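PDB 7D3U: monovalent Na+/H+ antiporter subunit A from Dietzia sp. DQ12-45-1b, which forms a large membrane subunit of the Mrp complex, a bacterial pump that exchanges sodium ions for protons across the cell membrane. Local coordinates for the interface of chains A and B. Residues are numbered along the deposited sequence; one frame, centred on the assembly and turned at random. Chains: chain A, Monovalent Na+/H+ antiporter subunit A; chain B, Monovalent Na+/H+ antiporter subunit C.

The interface of chains A and B. Residues chain A 596-599, 602, 639, 642-643; chain B 1-3, 46-50.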
# COMPACT_ATOMS: atom_id res chain seq x y z
N SER A 596 -15.35 -14.39 37.54
CA SER A 596 -14.00 -13.91 37.78
C SER A 596 -13.04 -14.59 36.80
O SER A 596 -12.85 -15.81 36.87
CB SER A 596 -13.58 -14.18 39.22
OG SER A 596 -12.24 -13.76 39.45
N PRO A 597 -12.43 -13.84 35.89
CA PRO A 597 -11.56 -14.45 34.88
C PRO A 597 -10.17 -14.83 35.38
O PRO A 597 -9.30 -15.12 34.55
CB PRO A 597 -11.47 -13.35 33.81
CG PRO A 597 -11.64 -12.10 34.56
CD PRO A 597 -12.63 -12.40 35.65
N VAL A 598 -9.93 -14.83 36.68
CA VAL A 598 -8.63 -15.15 37.25
C VAL A 598 -8.79 -16.33 38.19
O VAL A 598 -9.63 -16.31 39.10
CB VAL A 598 -8.02 -13.94 37.98
CG1 VAL A 598 -6.72 -14.33 38.67
CG2 VAL A 598 -7.77 -12.80 37.01
N ARG A 599 -7.99 -17.37 37.97
CA ARG A 599 -7.99 -18.57 38.80
C ARG A 599 -6.68 -18.66 39.58
O ARG A 599 -5.77 -17.84 39.43
CB ARG A 599 -8.20 -19.81 37.93
CG ARG A 599 -9.53 -19.83 37.21
CD ARG A 599 -10.67 -19.71 38.20
NE ARG A 599 -11.85 -19.09 37.61
CZ ARG A 599 -12.76 -19.75 36.91
NH1 ARG A 599 -12.64 -21.06 36.71
NH2 ARG A 599 -13.80 -19.11 36.40
N ASP A 602 -3.05 -19.67 37.72
CA ASP A 602 -2.97 -18.67 36.66
C ASP A 602 -1.80 -17.72 36.87
O ASP A 602 -1.16 -17.31 35.89
CB ASP A 602 -4.29 -17.91 36.62
CG ASP A 602 -5.42 -18.74 36.08
OD1 ASP A 602 -5.14 -19.80 35.49
OD2 ASP A 602 -6.59 -18.36 36.29
N TRP A 639 -0.98 -21.63 28.80
CA TRP A 639 -2.03 -20.62 28.94
C TRP A 639 -3.31 -21.07 28.25
O TRP A 639 -4.39 -21.06 28.85
CB TRP A 639 -1.54 -19.30 28.36
CG TRP A 639 -1.54 -18.14 29.31
CD1 TRP A 639 -0.56 -17.22 29.47
CD2 TRP A 639 -2.59 -17.76 30.21
NE1 TRP A 639 -0.91 -16.30 30.42
CE2 TRP A 639 -2.16 -16.61 30.89
CE3 TRP A 639 -3.85 -18.29 30.52
CZ2 TRP A 639 -2.93 -15.97 31.85
CZ3 TRP A 639 -4.62 -17.66 31.47
CH2 TRP A 639 -4.16 -16.51 32.12
N THR A 642 -4.91 -23.84 30.14
CA THR A 642 -5.54 -23.44 31.39
C THR A 642 -6.90 -22.82 31.15
O THR A 642 -7.84 -23.02 31.93
CB THR A 642 -4.63 -22.47 32.15
OG1 THR A 642 -3.32 -23.03 32.26
CG2 THR A 642 -5.18 -22.20 33.53
N LEU A 643 -7.04 -22.05 30.06
CA LEU A 643 -8.30 -21.42 29.71
C LEU A 643 -9.32 -22.40 29.13
O LEU A 643 -10.44 -21.98 28.83
CB LEU A 643 -8.06 -20.29 28.71
CG LEU A 643 -7.18 -19.14 29.20
CD1 LEU A 643 -6.74 -18.27 28.04
CD2 LEU A 643 -7.92 -18.32 30.23
N MET B 1 -7.63 -10.71 35.84
CA MET B 1 -6.76 -9.66 35.31
C MET B 1 -5.43 -10.23 34.85
O MET B 1 -4.60 -9.52 34.28
CB MET B 1 -6.53 -8.57 36.35
CG MET B 1 -5.82 -9.05 37.60
SD MET B 1 -5.37 -7.68 38.68
CE MET B 1 -5.13 -8.55 40.23
N THR B 2 -5.21 -11.52 35.12
CA THR B 2 -3.99 -12.17 34.68
C THR B 2 -3.89 -12.20 33.16
O THR B 2 -2.82 -11.99 32.59
CB THR B 2 -3.92 -13.59 35.23
OG1 THR B 2 -5.02 -14.35 34.71
CG2 THR B 2 -4.01 -13.58 36.74
N LEU B 3 -5.02 -12.46 32.49
CA LEU B 3 -5.04 -12.43 31.03
C LEU B 3 -4.81 -11.03 30.49
O LEU B 3 -4.61 -10.87 29.29
CB LEU B 3 -6.37 -12.99 30.52
CG LEU B 3 -6.29 -13.86 29.27
CD1 LEU B 3 -5.02 -14.67 29.27
CD2 LEU B 3 -7.49 -14.79 29.22
N GLY B 46 -14.83 -14.52 27.28
CA GLY B 46 -15.19 -14.55 28.68
C GLY B 46 -14.01 -14.81 29.59
O GLY B 46 -13.73 -14.01 30.50
N ALA B 47 -13.33 -15.94 29.38
CA ALA B 47 -12.17 -16.35 30.17
C ALA B 47 -12.54 -16.62 31.62
O ALA B 47 -11.67 -16.91 32.44
CB ALA B 47 -11.05 -15.31 30.09
N SER B 48 -13.83 -16.52 31.94
CA SER B 48 -14.34 -16.92 33.25
C SER B 48 -14.93 -18.32 33.22
O SER B 48 -15.38 -18.81 34.26
CB SER B 48 -15.40 -15.92 33.73
OG SER B 48 -16.52 -15.92 32.87
N ARG B 49 -14.95 -18.96 32.06
CA ARG B 49 -15.38 -20.35 31.91
C ARG B 49 -14.18 -21.14 31.41
O ARG B 49 -13.75 -20.97 30.27
CB ARG B 49 -16.56 -20.45 30.94
CG ARG B 49 -17.74 -19.58 31.31
CD ARG B 49 -18.71 -19.44 30.16
NE ARG B 49 -18.16 -18.63 29.08
CZ ARG B 49 -18.20 -17.31 29.05
NH1 ARG B 49 -18.76 -16.64 30.04
NH2 ARG B 49 -17.68 -16.65 28.03
N ARG B 50 -13.63 -22.00 32.27
CA ARG B 50 -12.36 -22.66 32.01
C ARG B 50 -12.53 -24.13 31.63
O ARG B 50 -11.56 -24.89 31.67
CB ARG B 50 -11.45 -22.53 33.22
CG ARG B 50 -11.17 -21.10 33.64
CD ARG B 50 -10.37 -20.37 32.58
NE ARG B 50 -9.87 -19.08 33.06
CZ ARG B 50 -8.73 -18.92 33.70
NH1 ARG B 50 -7.95 -19.96 33.96
NH2 ARG B 50 -8.35 -17.71 34.10
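B:Arg50, in the loop that follows helix 24-44 of subunit C, plugs into subunit A where the 3-10 turn 600-602 meets the end of helix 622-642 in the Mrp complex. Its guanidinium meets the carboxylate of A:Asp602 tip to tip in a salt bridge, NH2 of B:Arg50 to OD2 of A:Asp602 2.9 Å, the two planes turned 34° apart. NH2 of B:Arg50 also donates to the backbone carbonyl O of A:Pro597 at 2.8 Å, nearly in the guanidinium plane although above that of the carbonyl. Arginine suits the site because its flat cation bonds at its edge while its faces take carbon: CD2 of A:Leu643 lies over the rim of one face and CG of A:Arg599 over that of the other. An alanine here would remove the guanidinium and would probably leave A:Asp602 without its cross-chain countercharge and loosen the loop from subunit A.

A:Arg599 itself points back, its guanidinium almost parallel to that of B:Arg50, and donates from NH2 to the carbonyl O of B:Ser48 at 2.7 Å. From helix 2-17 of subunit C, B:Leu3 lays CD1 over the six-membered ring of A:Trp639, 3.5 Å from its centroid, a broad face suited to a leucine methyl, while OG1 of B:Thr2 lies at the ring's edge.

In the second shell, the backbone N-H of A:Arg599 donates to the anti lone pair of A:Asp602 OD2. B:Arg50 is steadied within its own loop: its NE donates to the carbonyl O of B:Ala47 at 2.9 Å, almost straight at 172°.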